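Side-chain contacts in terminase subunit UL89 protein (Human herpesvirus 5, PDB 3N4P), which probably acts in the molecular motor that packages viral DNA into empty capsids, this chain being the C-terminal nuclease domain of the terminase large subunit: residues Leu153-Gln156 and Ser157-Ser161; Gln194-Ser197 and Arg198-Gly202; Ile222-Leu225 and Leu226-Gln230. All coordinates share one frame; numbering follows the deposited sequence.

From the N terminus, contact 1 comes first, on the last turns of helix 144-161; contact 2 follows at the C-terminal end of helix 187-200, and contact 3 lies on helix 221-229. Each closes only a turn of its own helix; the three stand in series, and none encloses or crosses another. Contact 1 lies across the chain's centre from the other two, its centre about 33 Å from that of contact 2 and about 30 Å from that of contact 3. Contacts 2 and 3 meet through Phe199 and Ile229, joining their two helices beside helices 37-45 and 256-267; contact 1 instead links helix 109-127 to strands 133-138 and 165-172.

Contact 1 of 3, residues Leu153-Gln156 and Ser157-Ser161; sequences LIRQ and SVQSS
Successive turns of one helix are joined by hydrogen bonds between Gln156 and Ser160, by an approach of Gln159 to the guanidinium edge of Arg155 and by an apolar pair, Ile154 and Val158. Backbone bonds of i to i+4 type run from Ser157 N to Leu153 O, from Val158 N to Ile154 O and from Gln159 N to Arg155 O; the middle one is nearly straight, with an N-H...O angle of 172°. The carbonyl O of Gln156 is gripped twice by Ser160, whose N lies at 3.0 Å and whose OG at 2.6 Å from it, the two donors arriving from opposite faces of the carbonyl plane. With OG on the side of its own backbone N (chi1 -58°), Ser160 turns its hydroxyl back onto that carbonyl. Arg155 bends at chi3, bringing the guanidinium edge to Gln159 OE1; NH1 and OE1 are 3.6 Å apart, long for a hydrogen bond, and the amide stands steeply to the guanidinium plane, at 77°. Among the apolar groups, Ile154 and Val158 point the same way, their CG2 methyls 4.1 Å apart; Ile154 touches Ile136 and Val158 touches Leu134 of strand 133-138. Ser157 faces helix 109-127, where its OG is hydrogen-bonded to Glu115. This two-sided helix, buried along one side and polar along the other, is the connection of a beta-alpha-beta unit formed by strand 133-138, helix 144-161 and strand 165-172.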
loop_
_atom_site.group_PDB
_atom_site.type_symbol
_atom_site.label_atom_id
_atom_site.label_comp_id
_atom_site.label_asym_id
_atom_site.label_seq_id
_atom_site.Cartn_x
_atom_site.Cartn_y
_atom_site.Cartn_z
ATOM N N LEU B 153 -3.324 -31.223 14.758
ATOM C CA LEU B 153 -1.942 -30.796 15.054
ATOM C C LEU B 153 -1.807 -29.305 15.056
ATOM O O LEU B 153 -1.047 -28.765 15.797
ATOM C CB LEU B 153 -0.867 -31.469 14.178
ATOM C CG LEU B 153 -0.659 -32.980 14.336
ATOM C CD1 LEU B 153 -0.174 -33.573 13.018
ATOM C CD2 LEU B 153 0.280 -33.447 15.513
ATOM N N ILE B 154 -2.591 -28.630 14.246
ATOM C CA ILE B 154 -2.548 -27.186 14.124
ATOM C C ILE B 154 -3.105 -26.600 15.399
ATOM O O ILE B 154 -2.495 -25.694 15.987
ATOM C CB ILE B 154 -3.430 -26.701 12.970
ATOM C CG1 ILE B 154 -2.792 -27.058 11.602
ATOM C CG2 ILE B 154 -3.625 -25.112 13.086
ATOM C CD1 ILE B 154 -3.601 -26.681 10.400
ATOM N N ARG B 155 -4.290 -27.053 15.798
ATOM C CA ARG B 155 -4.938 -26.564 17.008
ATOM C C ARG B 155 -3.951 -26.710 18.205
ATOM O O ARG B 155 -3.796 -25.810 19.024
ATOM C CB ARG B 155 -6.211 -27.378 17.286
ATOM C CG ARG B 155 -7.133 -26.834 18.381
ATOM C CD ARG B 155 -8.073 -27.938 18.942
ATOM N NE ARG B 155 -7.388 -29.223 19.070
ATOM C CZ ARG B 155 -6.608 -29.597 20.086
ATOM N NH1 ARG B 155 -6.378 -28.786 21.123
ATOM N NH2 ARG B 155 -6.027 -30.797 20.055
ATOM N N GLN B 156 -3.286 -27.838 18.247
ATOM C CA GLN B 156 -2.204 -28.081 19.194
ATOM C C GLN B 156 -1.048 -27.050 19.271
ATOM O O GLN B 156 -0.753 -26.557 20.369
ATOM C CB GLN B 156 -1.619 -29.441 18.899
ATOM C CG GLN B 156 -2.215 -30.486 19.692
ATOM C CD GLN B 156 -1.604 -31.859 19.385
ATOM O OE1 GLN B 156 -2.324 -32.785 18.928
ATOM N NE2 GLN B 156 -0.275 -31.990 19.588
ATOM N N SER B 157 -0.367 -26.758 18.145
ATOM C CA SER B 157 0.716 -25.742 18.163
ATOM C C SER B 157 0.152 -24.387 18.530
ATOM O O SER B 157 0.697 -23.696 19.393
ATOM C CB SER B 157 1.504 -25.577 16.844
ATOM O OG SER B 157 1.936 -26.813 16.336
ATOM N N VAL B 158 -0.958 -24.026 17.940
ATOM C CA VAL B 158 -1.516 -22.703 18.179
ATOM C C VAL B 158 -1.755 -22.451 19.656
ATOM O O VAL B 158 -1.148 -21.525 20.236
ATOM C CB VAL B 158 -2.772 -22.436 17.303
ATOM C CG1 VAL B 158 -3.432 -21.128 17.717
ATOM C CG2 VAL B 158 -2.372 -22.401 15.846
ATOM N N GLN B 159 -2.544 -23.351 20.258
ATOM C CA GLN B 159 -2.888 -23.332 21.686
ATOM C C GLN B 159 -1.774 -23.501 22.642
ATOM O O GLN B 159 -1.919 -23.040 23.756
ATOM C CB GLN B 159 -4.087 -24.254 22.035
ATOM C CG GLN B 159 -5.364 -23.582 21.299
ATOM C CD GLN B 159 -6.672 -24.248 21.671
ATOM O OE1 GLN B 159 -6.683 -25.389 22.117
ATOM N NE2 GLN B 159 -7.785 -23.520 21.500
ATOM N N SER B 160 -0.691 -24.179 22.230
ATOM C CA SER B 160 0.543 -24.277 23.048
ATOM C C SER B 160 1.156 -22.911 23.158
ATOM O O SER B 160 1.696 -22.577 24.203
ATOM C CB SER B 160 1.630 -25.113 22.375
ATOM O OG SER B 160 1.239 -26.438 22.066
ATOM N N SER B 161 1.066 -22.122 22.075
ATOM C CA SER B 161 1.772 -20.859 21.982
ATOM C C SER B 161 1.030 -19.629 22.462
ATOM O O SER B 161 1.666 -18.693 22.896
ATOM C CB SER B 161 2.255 -20.600 20.534
ATOM O OG SER B 161 3.427 -21.386 20.286
#

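Contact 2 of 3, residues Gln194-Ser197 and Arg198-Gly202; sequences QFIS and RFNSG
Phe195 and Phe199 form the tightly packed side of this helix end, one turn apart and pointing the same way. CZ of Phe195 comes within 3.6 Å of Phe199 CD1, while CB of Phe199 sits over one face of the Phe195 ring, toward its rim. The rings lie obliquely, their planes 33° apart and their centroids separated by 5.5 Å. Both side chains leave with CG anti to the backbone N (chi1 -176° in Phe195), which sends them together to the buried side. There both touch Ile204; Phe195 also meets Ile258, Val261 and Ile262 of helix 256-267, and Phe199 packs edge-to-face with Phe43. In the backbone, Phe199 N donates to Phe195 O at 2.7 Å.

The helix stops in a Schellman motif: Gly202, with positive phi, is the C-prime residue, its N bonded to Phe199 O while Tyr203 N reaches back to Arg198 O. This stretch belongs to the region required for UL56 interaction and DNA packaging. Just before the glycine, Ser201 OG and N both donate to Ser197 O, each at 3.1 Å and from opposite faces of the carbonyl. Asn200 is hydrogen-bonded to the start of the modelled chain, OD1 to Thr36 N and ND2 to Leu34 O.

On the looser, more exposed side, Gln194 and Arg198 lay amide over guanidinium, the planes 24° apart. Gln194 NE2 stands 3.7 Å above the centre of the guanidinium face; OE1 lies 3.2 Å from NH1, but the angle is poor for a hydrogen bond.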
loop_
_atom_site.group_PDB
_atom_site.type_symbol
_atom_site.label_atom_id
_atom_site.label_comp_id
_atom_site.label_asym_id
_atom_site.label_seq_id
_atom_site.Cartn_x
_atom_site.Cartn_y
_atom_site.Cartn_z
ATOM N N GLN B 194 -16.015 -15.264 -7.816
ATOM C CA GLN B 194 -16.051 -14.173 -6.827
ATOM C C GLN B 194 -14.667 -13.463 -6.591
ATOM O O GLN B 194 -14.586 -12.236 -6.470
ATOM C CB GLN B 194 -16.590 -14.670 -5.451
ATOM C CG GLN B 194 -16.553 -13.525 -4.412
ATOM C CD GLN B 194 -16.678 -13.933 -2.965
ATOM O OE1 GLN B 194 -15.691 -14.338 -2.300
ATOM N NE2 GLN B 194 -17.884 -13.780 -2.444
ATOM N N PHE B 195 -13.591 -14.239 -6.490
ATOM C CA PHE B 195 -12.248 -13.630 -6.394
ATOM C C PHE B 195 -11.921 -12.681 -7.575
ATOM O O PHE B 195 -11.568 -11.492 -7.401
ATOM C CB PHE B 195 -11.194 -14.706 -6.348
ATOM C CG PHE B 195 -9.839 -14.161 -6.169
ATOM C CD1 PHE B 195 -9.424 -13.748 -4.913
ATOM C CD2 PHE B 195 -9.000 -13.990 -7.255
ATOM C CE1 PHE B 195 -8.164 -13.207 -4.743
ATOM C CE2 PHE B 195 -7.708 -13.468 -7.048
ATOM C CZ PHE B 195 -7.330 -13.076 -5.803
ATOM N N ILE B 196 -12.067 -13.212 -8.783
ATOM C CA ILE B 196 -11.675 -12.479 -9.939
ATOM C C ILE B 196 -12.396 -11.139 -9.874
ATOM O O ILE B 196 -11.798 -10.084 -10.130
ATOM C CB ILE B 196 -11.983 -13.292 -11.213
ATOM C CG1 ILE B 196 -10.947 -14.415 -11.361
ATOM C CG2 ILE B 196 -12.091 -12.396 -12.515
ATOM C CD1 ILE B 196 -11.406 -15.485 -12.369
ATOM N N SER B 197 -13.678 -11.163 -9.504
ATOM C CA SER B 197 -14.457 -9.938 -9.534
ATOM C C SER B 197 -14.012 -8.990 -8.423
ATOM O O SER B 197 -13.856 -7.795 -8.678
ATOM C CB SER B 197 -15.963 -10.234 -9.464
ATOM O OG SER B 197 -16.648 -9.061 -9.097
ATOM N N ARG B 198 -13.816 -9.507 -7.204
ATOM C CA ARG B 198 -13.266 -8.692 -6.105
ATOM C C ARG B 198 -11.897 -8.091 -6.342
ATOM O O ARG B 198 -11.653 -6.938 -5.958
ATOM C CB ARG B 198 -13.226 -9.459 -4.745
ATOM C CG ARG B 198 -14.640 -9.525 -4.154
ATOM C CD ARG B 198 -14.710 -10.496 -2.971
ATOM N NE ARG B 198 -15.905 -10.245 -2.153
ATOM C CZ ARG B 198 -16.162 -10.864 -0.985
ATOM N NH1 ARG B 198 -15.323 -11.750 -0.517
ATOM N NH2 ARG B 198 -17.249 -10.584 -0.269
ATOM N N PHE B 199 -10.989 -8.884 -6.903
ATOM C CA PHE B 199 -9.632 -8.441 -7.205
ATOM C C PHE B 199 -9.704 -7.290 -8.202
ATOM O O PHE B 199 -9.191 -6.204 -7.939
ATOM C CB PHE B 199 -8.841 -9.599 -7.799
ATOM C CG PHE B 199 -7.408 -9.358 -7.841
ATOM C CD1 PHE B 199 -6.604 -9.670 -6.735
ATOM C CD2 PHE B 199 -6.824 -8.833 -8.965
ATOM C CE1 PHE B 199 -5.256 -9.437 -6.780
ATOM C CE2 PHE B 199 -5.434 -8.587 -8.997
ATOM C CZ PHE B 199 -4.665 -8.884 -7.907
ATOM N N ASN B 200 -10.397 -7.497 -9.323
ATOM C CA ASN B 200 -10.569 -6.448 -10.334
ATOM C C ASN B 200 -11.153 -5.195 -9.787
ATOM O O ASN B 200 -10.833 -4.098 -10.256
ATOM C CB ASN B 200 -11.401 -6.927 -11.533
ATOM C CG ASN B 200 -10.558 -7.741 -12.513
ATOM O OD1 ASN B 200 -9.343 -7.673 -12.448
ATOM N ND2 ASN B 200 -11.183 -8.520 -13.384
ATOM N N SER B 201 -12.006 -5.300 -8.779
ATOM C CA SER B 201 -12.489 -4.027 -8.275
ATOM C C SER B 201 -11.763 -3.494 -7.034
ATOM O O SER B 201 -12.284 -2.577 -6.383
ATOM C CB SER B 201 -14.040 -3.929 -8.202
ATOM O OG SER B 201 -14.605 -5.028 -7.560
ATOM N N GLY B 202 -10.550 -3.990 -6.740
ATOM C CA GLY B 202 -9.806 -3.381 -5.652
ATOM C C GLY B 202 -10.123 -3.975 -4.278
ATOM O O GLY B 202 -9.602 -3.512 -3.252
#

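Contact 3 of 3, residues Ile222-Leu225 and Leu226-Gln230; sequences IEYL and LEQIQ
The Tyr224 ring and the Gln228 amide meet at a steep angle, 62° between their planes, with Gln228 NE2 approaching the ring obliquely and coming to 3.6 Å from CE1. Glu227 OE2 also lies obliquely to the ring, farther off. A third flat group, the imidazole of His219, meets the ring with its plane nearly parallel. The polar ends of the pair are held elsewhere: Tyr224 OH is hydrogen-bonded to His99 ND1, and Gln228 OE1 accepts from Ile258 N at the start of helix 256-267. The first bond holds the hydroxyl end of the tyrosine; the second probably fixes the rotation of the Gln228 amide, with its oxygen directed at the helix and its nitrogen at the tyrosine.

The carboxylates of Glu223 and Glu227 are turned 26° from each other and do not touch, Glu223 OE2 and Glu227 OE1 being 4.6 Å apart. A bound magnesium ion about 3 Å from the nearest atom of the Glu223 side chain would probably favour the charged form of this acidic pair.

Apolar contacts make up another part of the helix surface. Ile222 CG2 meets Leu226 CD2 at 3.7 Å, and Leu225 CG lies 3.9 Å from Ile229 CD1. Leu225 reaches its partners with CG anti to its N (chi1 175°), and its side chain also touches Phe43, Ile94 and Leu257. Backbone bonds support the turn, among them Leu226 N to Ile222 O at 2.8 Å; that from Gln228 N to Tyr224 O is weak.

Helix 221-229 thus packs against helices 37-45 and 256-267 and strand 91-100, with the side chain of Gln228 about 5 Å from that of Asp256, a predicted active-site residue of the nuclease, so that this arrangement borders the probable catalytic site.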
loop_
_atom_site.group_PDB
_atom_site.type_symbol
_atom_site.label_atom_id
_atom_site.label_comp_id
_atom_site.label_asym_id
_atom_site.label_seq_id
_atom_site.Cartn_x
_atom_site.Cartn_y
_atom_site.Cartn_z
ATOM N N ILE B 222 4.116 -11.415 -2.413
ATOM C CA ILE B 222 3.146 -10.840 -3.300
ATOM C C ILE B 222 3.523 -10.916 -4.793
ATOM O O ILE B 222 2.653 -11.143 -5.663
ATOM C CB ILE B 222 2.785 -9.402 -2.866
ATOM C CG1 ILE B 222 2.106 -9.401 -1.447
ATOM C CG2 ILE B 222 1.980 -8.752 -3.961
ATOM C CD1 ILE B 222 0.965 -10.420 -1.345
ATOM N N GLU B 223 4.796 -10.747 -5.126
ATOM C CA GLU B 223 5.260 -10.951 -6.550
ATOM C C GLU B 223 5.121 -12.414 -6.991
ATOM O O GLU B 223 4.642 -12.714 -8.096
ATOM C CB GLU B 223 6.696 -10.461 -6.740
ATOM C CG GLU B 223 7.379 -10.826 -8.095
ATOM C CD GLU B 223 8.490 -9.807 -8.552
ATOM O OE1 GLU B 223 9.499 -9.587 -7.803
ATOM O OE2 GLU B 223 8.364 -9.265 -9.695
ATOM N N TYR B 224 5.429 -13.335 -6.080
ATOM C CA TYR B 224 5.204 -14.744 -6.281
ATOM C C TYR B 224 3.706 -15.075 -6.485
ATOM O O TYR B 224 3.362 -15.857 -7.371
ATOM C CB TYR B 224 5.711 -15.465 -5.036
ATOM C CG TYR B 224 5.657 -16.958 -5.134
ATOM C CD1 TYR B 224 4.704 -17.684 -4.424
ATOM C CD2 TYR B 224 6.590 -17.675 -5.933
ATOM C CE1 TYR B 224 4.657 -19.078 -4.502
ATOM C CE2 TYR B 224 6.538 -19.077 -6.028
ATOM C CZ TYR B 224 5.588 -19.765 -5.299
ATOM O OH TYR B 224 5.563 -21.141 -5.371
ATOM N N LEU B 225 2.848 -14.539 -5.616
ATOM C CA LEU B 225 1.427 -14.713 -5.683
ATOM C C LEU B 225 0.871 -14.057 -7.003
ATOM O O LEU B 225 0.024 -14.639 -7.669
ATOM C CB LEU B 225 0.729 -14.118 -4.434
ATOM C CG LEU B 225 -0.806 -14.149 -4.461
ATOM C CD1 LEU B 225 -1.283 -15.561 -4.267
ATOM C CD2 LEU B 225 -1.463 -13.283 -3.370
ATOM N N LEU B 226 1.376 -12.896 -7.403
ATOM C CA LEU B 226 0.996 -12.340 -8.698
ATOM C C LEU B 226 1.315 -13.237 -9.907
ATOM O O LEU B 226 0.548 -13.271 -10.899
ATOM C CB LEU B 226 1.691 -11.040 -8.925
ATOM C CG LEU B 226 1.010 -9.661 -8.867
ATOM C CD1 LEU B 226 -0.541 -9.650 -9.212
ATOM C CD2 LEU B 226 1.305 -8.853 -7.614
ATOM N N GLU B 227 2.453 -13.937 -9.879
ATOM C CA GLU B 227 2.764 -14.884 -10.951
ATOM C C GLU B 227 1.649 -15.926 -11.121
ATOM O O GLU B 227 1.255 -16.271 -12.239
ATOM C CB GLU B 227 4.153 -15.574 -10.756
ATOM C CG GLU B 227 5.303 -14.802 -11.397
ATOM C CD GLU B 227 6.641 -14.727 -10.536
ATOM O OE1 GLU B 227 7.383 -13.704 -10.656
ATOM O OE2 GLU B 227 6.980 -15.658 -9.761
ATOM N N GLN B 228 1.146 -16.404 -9.995
ATOM C CA GLN B 228 -0.001 -17.321 -10.000
ATOM C C GLN B 228 -1.325 -16.683 -10.438
ATOM O O GLN B 228 -2.116 -17.316 -11.118
ATOM C CB GLN B 228 -0.120 -18.019 -8.657
ATOM C CG GLN B 228 1.121 -18.887 -8.394
ATOM C CD GLN B 228 0.971 -19.860 -7.177
ATOM O OE1 GLN B 228 -0.147 -20.181 -6.731
ATOM N NE2 GLN B 228 2.106 -20.349 -6.667
ATOM N N ILE B 229 -1.537 -15.424 -10.089
ATOM C CA ILE B 229 -2.807 -14.759 -10.381
ATOM C C ILE B 229 -2.930 -14.639 -11.881
ATOM O O ILE B 229 -4.013 -14.746 -12.405
ATOM C CB ILE B 229 -2.928 -13.375 -9.669
ATOM C CG1 ILE B 229 -3.261 -13.605 -8.206
ATOM C CG2 ILE B 229 -3.950 -12.453 -10.345
ATOM C CD1 ILE B 229 -2.965 -12.476 -7.278
ATOM N N GLN B 230 -1.796 -14.487 -12.563
ATOM C CA GLN B 230 -1.751 -14.429 -14.024
ATOM C C GLN B 230 -2.145 -15.758 -14.649
ATOM O O GLN B 230 -2.567 -15.797 -15.783
ATOM C CB GLN B 230 -0.333 -14.073 -14.472
ATOM C CG GLN B 230 -0.302 -13.381 -15.779
ATOM C CD GLN B 230 0.458 -12.064 -15.719
ATOM O OE1 GLN B 230 1.601 -11.988 -15.224
ATOM N NE2 GLN B 230 -0.179 -11.014 -16.218
#